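Local coordinates for putative molybdenum cofactor biosynthesis protein (Corynebacterium diphtheriae, PDB 2G2C) that probably binds molybdopterin or a precursor of it during molybdenum cofactor biosynthesis, its precise activity not having been established, at residues G125-G128 and A133-I136; G69-I74 and N159-L164; S14-I17 and T21-N24; G77-R82 and Q86-T91. All coordinates share one frame; numbering follows the deposited sequence. Where two conformers were deposited one is given.

Contacts 1 and 2 are neighbours in one mixed sheet, their centres 6 Å apart, because strands 72-76 and 135-139 run side by side: the nitrogen of L135 probably bonds to the carbonyl oxygen of R71. Contact 4 follows strand 72-76 into helix 87-92 and touches contact 1 where I136 packs on T91, although the two centres are 17 Å apart. Contact 3 lies across the chain's centre from contacts 1 and 2, at 27 and 28 Å between centres, and 16 Å from contact 4. The sodium ion sits by contact 4, on T79; the side chain of I17 in contact 3 is about 10 Å from it, that of I136 about 14 Å.

Contact 1: G125-G128 and A133-I136; sequences GVTG and AALI
The backbones of G125 and I136 hold each other by two hydrogen bonds, G125 N to I136 O at 3.0 Å and I136 N to G125 O at 2.9 Å. This is the tight, buried end of the contact, an antiparallel hydrogen-bonded pair with the non-hydrogen-bonded pair V126-L135 beside it. On the face carrying V126 and L135, CD1 of L135 meets CG1 of V126 at 4.0 Å, and L164 of helix 157-165 also packs against V126. Away from that face CD1 of I136 lies 3.8 Å from CG2 of T127, the two side chains crossing at about a right angle.

Past V126 the strand pairing ends and T127 takes over. This end, with T127 and G128, is partly exposed to solvent but still firmly bonded. T127 N donates to A134 O, while the T127 hydroxyl sits between the backbone N and the carbonyl carbon (chi1 63°), where OG1 accepts from A134 N at 2.9 Å along an almost straight N-H. G128 O, 3.3 Å from CB of A133, is a buried acceptor with no partner in the model. A side-chain hydroxyl thus stands in for a backbone acceptor at the open-ended side of a beta hairpin, formed by strands 124-126 and 135-139.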
loop_
_atom_site.group_PDB
_atom_site.type_symbol
_atom_site.label_atom_id
_atom_site.label_comp_id
_atom_site.label_asym_id
_atom_site.label_seq_id
_atom_site.Cartn_x
_atom_site.Cartn_y
_atom_site.Cartn_z
ATOM N N GLY A 125 -7.885 -2.832 -0.014
ATOM C CA GLY A 125 -8.731 -3.920 0.488
ATOM C C GLY A 125 -8.157 -4.551 1.713
ATOM O O GLY A 125 -7.008 -4.229 2.089
ATOM N N VAL A 126 -8.905 -5.496 2.303
ATOM C CA VAL A 126 -8.355 -6.219 3.475
ATOM C C VAL A 126 -8.215 -7.701 3.166
ATOM O O VAL A 126 -8.899 -8.213 2.280
ATOM C CB VAL A 126 -9.260 -6.046 4.744
ATOM C CG1 VAL A 126 -9.290 -4.604 5.215
ATOM C CG2 VAL A 126 -10.690 -6.496 4.488
ATOM N N THR A 127 -7.317 -8.375 3.905
ATOM C CA THR A 127 -6.993 -9.773 3.599
ATOM C C THR A 127 -7.856 -10.763 4.368
ATOM O O THR A 127 -7.726 -11.967 4.190
ATOM C CB THR A 127 -5.536 -10.117 3.904
ATOM O OG1 THR A 127 -5.346 -9.939 5.313
ATOM C CG2 THR A 127 -4.581 -9.242 3.051
ATOM N N GLY A 128 -8.758 -10.251 5.183
ATOM C CA GLY A 128 -9.629 -11.081 6.030
ATOM C C GLY A 128 -10.553 -10.169 6.790
ATOM O O GLY A 128 -10.584 -8.943 6.540
ATOM N N ALA A 133 -6.283 -9.819 10.141
ATOM C CA ALA A 133 -6.368 -9.343 8.746
ATOM C C ALA A 133 -5.514 -8.097 8.559
ATOM O O ALA A 133 -5.353 -7.330 9.506
ATOM C CB ALA A 133 -7.819 -9.053 8.365
ATOM N N ALA A 134 -4.984 -7.925 7.346
ATOM C CA ALA A 134 -4.209 -6.745 7.002
ATOM C C ALA A 134 -4.973 -5.875 6.003
ATOM O O ALA A 134 -5.795 -6.378 5.229
ATOM C CB ALA A 134 -2.882 -7.145 6.407
ATOM N N LEU A 135 -4.697 -4.579 6.047
ATOM C CA LEU A 135 -5.175 -3.622 5.055
ATOM C C LEU A 135 -4.047 -3.346 4.062
ATOM O O LEU A 135 -2.932 -3.050 4.490
ATOM C CB LEU A 135 -5.505 -2.320 5.759
ATOM C CG LEU A 135 -5.868 -1.127 4.877
ATOM C CD1 LEU A 135 -7.216 -1.354 4.132
ATOM C CD2 LEU A 135 -5.929 0.126 5.767
ATOM N N ILE A 136 -4.303 -3.476 2.762
ATOM C CA ILE A 136 -3.302 -3.208 1.742
ATOM C C ILE A 136 -3.826 -2.048 0.913
ATOM O O ILE A 136 -5.023 -2.038 0.528
ATOM C CB ILE A 136 -3.065 -4.446 0.855
ATOM C CG1 ILE A 136 -2.718 -5.668 1.713
ATOM C CG2 ILE A 136 -1.940 -4.174 -0.168
ATOM C CD1 ILE A 136 -2.483 -6.897 0.909
#

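Contact 2: G69-I74 and N159-L164; sequences GARFII and NIFEGL
R71 and F161 bring the residue leading into strand 72-76 against helix 157-165, a helix-on-sheet contact of the three-layer alpha/beta/alpha kind expected for a molybdopterin-binding domain. Between charge and ring the approach is edge-on: the guanidinium and ring planes stand 88° apart, and CD1 of F161 rests over one guanidinium face, toward its rim, 3.6 Å from NH2 of R71. The ring therefore offers its rim to the cation. The bend at chi3 (63°) brings the guanidinium alongside the phenylalanine, the two side chains running past each other in opposite directions.

Polar bonds fix the same guanidinium from outside the pair. NE donates to A133 O, in the loop just before strand 135-139, and NH2 forms a salt bridge with D165, one residue beyond L164; between them they should hold the flat group in its orientation.

Van der Waals packing adds CB of L164 at the guanidinium edge, near its plane, 3.8 Å from NH2 of R71. The apolar touch is more distant, CB of F72 lying 4.3 Å from CZ of F161; the F72 side chain also packs on M34 of helix 26-34. The closest approach uses the phenylalanine edge once more, with CZ of F161 lying 3.3 Å from R71 O, nearly in the plane of the ring.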
loop_
_atom_site.group_PDB
_atom_site.type_symbol
_atom_site.label_atom_id
_atom_site.label_comp_id
_atom_site.label_asym_id
_atom_site.label_seq_id
_atom_site.Cartn_x
_atom_site.Cartn_y
_atom_site.Cartn_z
ATOM N N GLY A 69 4.035 -10.381 9.793
ATOM C CA GLY A 69 3.043 -9.854 10.715
ATOM C C GLY A 69 2.529 -8.460 10.371
ATOM O O GLY A 69 1.822 -7.845 11.186
ATOM N N ALA A 70 2.901 -7.917 9.202
ATOM C CA ALA A 70 2.353 -6.585 8.865
ATOM C C ALA A 70 0.833 -6.625 8.718
ATOM O O ALA A 70 0.267 -7.531 8.081
ATOM C CB ALA A 70 2.976 -6.081 7.590
ATOM N N ARG A 71 0.201 -5.646 9.358
ATOM C CA ARG A 71 -1.252 -5.489 9.218
ATOM C C ARG A 71 -1.648 -4.278 8.357
ATOM O O ARG A 71 -2.807 -4.093 8.058
ATOM C CB ARG A 71 -1.969 -5.491 10.569
ATOM C CG ARG A 71 -1.822 -6.856 11.274
ATOM C CD ARG A 71 -2.784 -6.934 12.434
ATOM N NE ARG A 71 -4.186 -6.866 12.017
ATOM C CZ ARG A 71 -5.182 -6.398 12.771
ATOM N NH1 ARG A 71 -4.952 -5.987 14.041
ATOM N NH2 ARG A 71 -6.418 -6.347 12.249
ATOM N N PHE A 72 -0.651 -3.474 7.965
ATOM C CA PHE A 72 -0.894 -2.359 7.056
ATOM C C PHE A 72 0.247 -2.401 6.071
ATOM O O PHE A 72 1.410 -2.353 6.478
ATOM C CB PHE A 72 -0.922 -1.017 7.803
ATOM C CG PHE A 72 -1.041 0.161 6.882
ATOM C CD1 PHE A 72 -2.098 0.255 5.993
ATOM C CD2 PHE A 72 -0.083 1.171 6.860
ATOM C CE1 PHE A 72 -2.217 1.343 5.107
ATOM C CE2 PHE A 72 -0.204 2.259 5.957
ATOM C CZ PHE A 72 -1.265 2.345 5.111
ATOM N N ILE A 73 -0.079 -2.570 4.792
ATOM C CA ILE A 73 0.920 -2.626 3.749
ATOM C C ILE A 73 0.562 -1.580 2.744
ATOM O O ILE A 73 -0.577 -1.571 2.246
ATOM C CB ILE A 73 0.909 -4.024 3.061
ATOM C CG1 ILE A 73 1.273 -5.104 4.090
ATOM C CG2 ILE A 73 1.867 -4.023 1.865
ATOM C CD1 ILE A 73 1.192 -6.561 3.574
ATOM N N ILE A 74 1.506 -0.682 2.459
ATOM C CA ILE A 74 1.249 0.342 1.433
ATOM C C ILE A 74 2.305 0.175 0.330
ATOM O O ILE A 74 3.492 0.079 0.624
ATOM C CB ILE A 74 1.192 1.761 2.025
ATOM C CG1 ILE A 74 0.804 2.774 0.908
ATOM C CG2 ILE A 74 2.490 2.117 2.707
ATOM C CD1 ILE A 74 0.086 4.033 1.424
ATOM N N ASN A 159 -10.918 3.401 12.167
ATOM C CA ASN A 159 -12.209 2.756 11.959
ATOM C C ASN A 159 -12.083 1.365 11.342
ATOM O O ASN A 159 -12.783 0.430 11.731
ATOM C CB ASN A 159 -13.082 3.665 11.113
ATOM C CG ASN A 159 -13.203 5.049 11.728
ATOM O OD1 ASN A 159 -14.089 5.269 12.543
ATOM N ND2 ASN A 159 -12.261 5.944 11.423
ATOM N N ILE A 160 -11.175 1.240 10.378
ATOM C CA ILE A 160 -10.883 -0.072 9.778
ATOM C C ILE A 160 -10.390 -1.062 10.846
ATOM O O ILE A 160 -10.933 -2.185 10.946
ATOM C CB ILE A 160 -9.920 0.043 8.613
ATOM C CG1 ILE A 160 -10.608 0.865 7.501
ATOM C CG2 ILE A 160 -9.512 -1.355 8.113
ATOM C CD1 ILE A 160 -9.729 1.219 6.287
ATOM N N PHE A 161 -9.382 -0.677 11.637
ATOM C CA PHE A 161 -8.832 -1.627 12.589
ATOM C C PHE A 161 -9.779 -1.868 13.754
ATOM O O PHE A 161 -9.841 -2.983 14.277
ATOM C CB PHE A 161 -7.425 -1.213 13.020
ATOM C CG PHE A 161 -6.406 -1.486 11.946
ATOM C CD1 PHE A 161 -6.008 -2.776 11.661
ATOM C CD2 PHE A 161 -5.927 -0.464 11.142
ATOM C CE1 PHE A 161 -5.113 -3.035 10.625
ATOM C CE2 PHE A 161 -5.022 -0.731 10.100
ATOM C CZ PHE A 161 -4.611 -2.022 9.862
ATOM N N GLU A 162 -10.543 -0.854 14.133
ATOM C CA GLU A 162 -11.561 -1.103 15.144
ATOM C C GLU A 162 -12.568 -2.152 14.640
ATOM O O GLU A 162 -12.968 -3.044 15.407
ATOM C CB GLU A 162 -12.300 0.175 15.545
ATOM C CG GLU A 162 -13.339 -0.022 16.647
ATOM C CD GLU A 162 -13.803 1.301 17.226
ATOM O OE1 GLU A 162 -14.645 1.284 18.161
ATOM O OE2 GLU A 162 -13.314 2.360 16.745
ATOM N N GLY A 163 -12.992 -2.036 13.371
ATOM C CA GLY A 163 -13.895 -3.023 12.755
ATOM C C GLY A 163 -13.270 -4.413 12.674
ATOM O O GLY A 163 -13.904 -5.423 13.058
ATOM N N LEU A 164 -12.034 -4.492 12.196
ATOM C CA LEU A 164 -11.411 -5.811 12.042
ATOM C C LEU A 164 -11.200 -6.460 13.390
ATOM O O LEU A 164 -11.282 -7.693 13.517
ATOM C CB LEU A 164 -10.065 -5.722 11.316
ATOM C CG LEU A 164 -10.105 -5.252 9.856
ATOM C CD1 LEU A 164 -8.700 -5.013 9.286
ATOM C CD2 LEU A 164 -10.833 -6.313 9.022
#

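Contact 3: S14-I17 and T21-N24; sequences SDRI and TREN
I17 and R22 are joined by one water, which donates to I17 O at 2.9 Å and to R22 O at 2.7 Å and so ties the short helix 15-19 to the loop that follows it. At the start of the helix S14 serves as N-cap, its OG accepting from I17 N at 3.0 Å in a nearly straight bond. R16 O faces the loop nitrogens: T21 N reaches it at 3.1 Å and R22 N at 3.3 Å, both bonds weak and bent and, in R22's case, also long. T19, between the segments, bonds to this oxygen through its hydroxyl.

Outward from these bonds, the R16 side chain folds back over the loop through bends at chi2 and chi3. Its guanidinium then has OG1 of T21 over one face, offset toward the rim, while NH2 of R22 lies over the opposite face; the two arginine planes are 16° apart. R22 was deposited in two conformers, so the exact spacing of these like charges is doubtful. Both arginines are exposed to solvent.

I17 carries most of the inward packing. Its CG2 meets CB of N24 at 3.6 Å, the two side chains crossing at about a right angle, and its CD1 lies 3.7 Å from E23 O. N24 itself caps helix 26-34 through OD1 to L27 N. Beneath them V12 of strand 5-13 and V50 of strand 42-51 both touch I17 and N24, so the turn between helices 15-19 and 26-34 closes over two parallel strands.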
loop_
_atom_site.group_PDB
_atom_site.type_symbol
_atom_site.label_atom_id
_atom_site.label_comp_id
_atom_site.label_asym_id
_atom_site.label_seq_id
_atom_site.Cartn_x
_atom_site.Cartn_y
_atom_site.Cartn_z
ATOM N N SER A 14 9.380 -0.122 -8.506
ATOM C CA SER A 14 10.027 0.746 -9.504
ATOM C C SER A 14 11.307 0.146 -10.000
ATOM O O SER A 14 12.183 -0.136 -9.204
ATOM C CB SER A 14 10.401 2.085 -8.852
ATOM O OG SER A 14 11.245 2.879 -9.716
ATOM N N ASP A 15 11.400 -0.038 -11.305
ATOM C CA ASP A 15 12.634 -0.540 -11.902
ATOM C C ASP A 15 13.801 0.408 -11.617
ATOM O O ASP A 15 14.848 -0.045 -11.147
ATOM C CB ASP A 15 12.433 -0.758 -13.393
ATOM C CG ASP A 15 11.555 -1.972 -13.676
ATOM O OD1 ASP A 15 11.428 -2.798 -12.767
ATOM O OD2 ASP A 15 11.057 -2.117 -14.815
ATOM N N ARG A 16 13.592 1.705 -11.825
ATOM C CA ARG A 16 14.689 2.686 -11.685
ATOM C C ARG A 16 15.138 2.848 -10.236
ATOM O O ARG A 16 16.343 2.928 -9.949
ATOM C CB ARG A 16 14.291 4.032 -12.274
ATOM C CG ARG A 16 14.011 4.026 -13.794
ATOM C CD ARG A 16 15.248 4.346 -14.614
ATOM N NE ARG A 16 15.925 5.552 -14.136
ATOM C CZ ARG A 16 16.981 6.116 -14.717
ATOM N NH1 ARG A 16 17.511 5.593 -15.823
ATOM N NH2 ARG A 16 17.509 7.216 -14.188
ATOM N N ILE A 17 14.206 2.870 -9.294
ATOM C CA ILE A 17 14.648 2.958 -7.904
ATOM C C ILE A 17 15.353 1.656 -7.514
ATOM O O ILE A 17 16.370 1.688 -6.816
ATOM C CB ILE A 17 13.463 3.289 -6.950
ATOM C CG1 ILE A 17 12.793 4.602 -7.391
ATOM C CG2 ILE A 17 13.952 3.356 -5.494
ATOM C CD1 ILE A 17 11.488 4.923 -6.680
ATOM N N THR A 21 19.218 4.097 -9.846
ATOM C CA THR A 21 19.379 5.252 -10.721
ATOM C C THR A 21 18.322 6.342 -10.481
ATOM O O THR A 21 18.363 7.410 -11.097
ATOM C CB THR A 21 19.373 4.831 -12.193
ATOM O OG1 THR A 21 18.152 4.153 -12.479
ATOM C CG2 THR A 21 20.543 3.877 -12.475
ATOM N N ARG A 22 17.364 6.053 -9.597
ATOM C CA ARG A 22 16.364 7.023 -9.189
ATOM C C ARG A 22 16.218 6.964 -7.671
ATOM O O ARG A 22 16.328 5.899 -7.078
ATOM C CB ARG A 22 15.033 6.741 -9.886
ATOM C CG ARG A 22 14.034 7.879 -9.797
ATOM C CD ARG A 22 12.934 7.805 -10.869
ATOM N NE ARG A 22 13.409 7.622 -12.247
ATOM C CZ ARG A 22 14.326 8.366 -12.878
ATOM N NH1 ARG A 22 14.956 9.368 -12.273
ATOM N NH2 ARG A 22 14.632 8.085 -14.135
ATOM N N GLU A 23 16.022 8.126 -7.054
ATOM C CA GLU A 23 15.912 8.262 -5.598
ATOM C C GLU A 23 14.608 7.678 -5.073
ATOM O O GLU A 23 13.551 7.884 -5.686
ATOM C CB GLU A 23 15.965 9.744 -5.176
ATOM C CG GLU A 23 17.337 10.408 -5.255
ATOM C CD GLU A 23 17.525 11.497 -4.204
ATOM O OE1 GLU A 23 17.985 12.614 -4.561
ATOM O OE2 GLU A 23 17.222 11.240 -3.011
ATOM N N ASN A 24 14.673 6.986 -3.937
ATOM C CA ASN A 24 13.451 6.523 -3.302
ATOM C C ASN A 24 12.864 7.694 -2.487
ATOM O O ASN A 24 13.254 7.930 -1.341
ATOM C CB ASN A 24 13.727 5.296 -2.454
ATOM C CG ASN A 24 12.460 4.708 -1.818
ATOM O OD1 ASN A 24 11.354 5.295 -1.889
ATOM N ND2 ASN A 24 12.615 3.549 -1.205
HETATM O O HOH W 1 17.549 4.023 -5.487
#

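Contact 4: G77-R82 and Q86-T91; sequences GGTGIR and QTPEAT. With NA (sodium ion), chain B.
T87 grips the glycine loop at two successive carbonyls: its OG1 donates to G77 O at 2.9 Å, and its backbone N to G78 O at 3.0 Å. Neither donor lies in the plane of its carbonyl; the hydroxyl is tilted 20° from it and the nitrogen 31°. The hydroxyl can reach G77 because OG1 stands anti to the carbonyl carbon, beside its own nitrogen (chi1 -57°). P88 then closes the side of the loop, with CD 3.4 Å from G78 O and CG 4.0 Å from CA of T79.

Around this shell, G78 sits close against T87, and both G77 and G78 have positive phi. Q86 occupies the N-cap position of helix 87-92. One turn on, T91 N and T91 OG1 both donate to T87 O, the hydroxyl at 2.8 Å from above the carbonyl plane, and T91 OG1 also bonds to N138. Farther along the loop, G80 O accepts from R121, which pairs in turn with E89.

T79 turns its hydroxyl to a sodium ion seen in the crystal, OG1 lying 2.8 Å from the metal. The contact thus joins a glycine-rich loop to a helix start through buried hydroxyl and backbone bonds. The GGTG sequence and the family are consistent with a loop that takes part in molybdopterin binding, though no molybdopterin is bound in this model.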
loop_
_atom_site.group_PDB
_atom_site.type_symbol
_atom_site.label_atom_id
_atom_site.label_comp_id
_atom_site.label_asym_id
_atom_site.label_seq_id
_atom_site.Cartn_x
_atom_site.Cartn_y
_atom_site.Cartn_z
ATOM N N GLY A 77 3.602 2.691 -6.672
ATOM C CA GLY A 77 4.054 2.395 -8.002
ATOM C C GLY A 77 3.474 1.137 -8.617
ATOM O O GLY A 77 2.885 0.284 -7.936
ATOM N N GLY A 78 3.670 1.039 -9.927
ATOM C CA GLY A 78 3.239 -0.148 -10.681
ATOM C C GLY A 78 1.747 -0.244 -10.938
ATOM O O GLY A 78 1.225 -1.329 -11.191
ATOM N N THR A 79 1.065 0.903 -10.927
ATOM C CA THR A 79 -0.399 0.900 -11.095
ATOM C C THR A 79 -0.919 1.316 -12.482
ATOM O O THR A 79 -2.131 1.354 -12.672
ATOM C CB THR A 79 -1.091 1.801 -10.035
ATOM O OG1 THR A 79 -0.727 3.169 -10.251
ATOM C CG2 THR A 79 -0.683 1.402 -8.592
ATOM N N GLY A 80 -0.027 1.663 -13.414
ATOM C CA GLY A 80 -0.462 2.052 -14.769
ATOM C C GLY A 80 -0.798 0.853 -15.653
ATOM O O GLY A 80 -1.060 -0.250 -15.175
ATOM N N ILE A 81 -0.736 1.081 -16.961
ATOM C CA ILE A 81 -1.257 0.136 -17.945
ATOM C C ILE A 81 -0.141 -0.617 -18.717
ATOM O O ILE A 81 -0.445 -1.545 -19.491
ATOM C CB ILE A 81 -2.283 0.787 -18.926
ATOM C CG1 ILE A 81 -3.275 -0.272 -19.481
ATOM C CG2 ILE A 81 -1.565 1.618 -19.995
ATOM C CD1 ILE A 81 -4.201 -0.885 -18.368
ATOM N N ARG A 82 1.132 -0.250 -18.505
ATOM C CA ARG A 82 2.244 -1.006 -19.079
ATOM C C ARG A 82 2.128 -2.479 -18.683
ATOM O O ARG A 82 1.602 -2.804 -17.611
ATOM C CB ARG A 82 3.580 -0.461 -18.574
ATOM C CG ARG A 82 3.948 0.913 -19.115
ATOM C CD ARG A 82 5.433 1.230 -18.868
ATOM N NE ARG A 82 6.318 0.134 -19.282
ATOM C CZ ARG A 82 7.614 0.252 -19.581
ATOM N NH1 ARG A 82 8.216 1.437 -19.546
ATOM N NH2 ARG A 82 8.297 -0.826 -19.925
ATOM N N GLN A 86 1.863 -4.324 -12.637
ATOM C CA GLN A 86 0.988 -5.407 -12.164
ATOM C C GLN A 86 0.743 -5.298 -10.640
ATOM O O GLN A 86 0.316 -6.266 -10.001
ATOM C CB GLN A 86 1.610 -6.755 -12.506
ATOM C CG GLN A 86 1.712 -7.081 -13.979
ATOM C CD GLN A 86 0.369 -7.306 -14.643
ATOM O OE1 GLN A 86 0.110 -6.807 -15.775
ATOM N NE2 GLN A 86 -0.521 -7.991 -13.929
ATOM N N THR A 87 0.987 -4.116 -10.063
ATOM C CA THR A 87 0.740 -4.006 -8.625
ATOM C C THR A 87 -0.719 -4.300 -8.247
ATOM O O THR A 87 -0.954 -5.050 -7.316
ATOM C CB THR A 87 1.192 -2.662 -8.081
ATOM O OG1 THR A 87 2.583 -2.528 -8.397
ATOM C CG2 THR A 87 0.927 -2.545 -6.580
ATOM N N PRO A 88 -1.691 -3.715 -8.967
ATOM C CA PRO A 88 -3.101 -3.973 -8.597
ATOM C C PRO A 88 -3.435 -5.481 -8.725
ATOM O O PRO A 88 -4.155 -6.024 -7.868
ATOM C CB PRO A 88 -3.903 -3.110 -9.590
ATOM C CG PRO A 88 -2.889 -2.031 -9.969
ATOM C CD PRO A 88 -1.608 -2.805 -10.129
ATOM N N GLU A 89 -2.965 -6.126 -9.798
ATOM C CA GLU A 89 -3.256 -7.551 -10.021
ATOM C C GLU A 89 -2.615 -8.396 -8.894
ATOM O O GLU A 89 -3.249 -9.292 -8.306
ATOM C CB GLU A 89 -2.735 -8.031 -11.391
ATOM C CG GLU A 89 -3.489 -7.432 -12.611
ATOM C CD GLU A 89 -3.074 -5.983 -13.025
ATOM O OE1 GLU A 89 -2.339 -5.262 -12.296
ATOM O OE2 GLU A 89 -3.498 -5.583 -14.134
ATOM N N ALA A 90 -1.349 -8.101 -8.605
ATOM C CA ALA A 90 -0.657 -8.821 -7.535
ATOM C C ALA A 90 -1.415 -8.625 -6.200
ATOM O O ALA A 90 -1.637 -9.560 -5.415
ATOM C CB ALA A 90 0.827 -8.342 -7.420
ATOM N N THR A 91 -1.818 -7.393 -5.937
ATOM C CA THR A 91 -2.507 -7.096 -4.706
ATOM C C THR A 91 -3.841 -7.843 -4.604
ATOM O O THR A 91 -4.175 -8.396 -3.544
ATOM C CB THR A 91 -2.712 -5.581 -4.563
ATOM O OG1 THR A 91 -1.431 -4.935 -4.563
ATOM C CG2 THR A 91 -3.519 -5.236 -3.254
HETATM NA NA NA B . 1.952 4.106 -10.341
#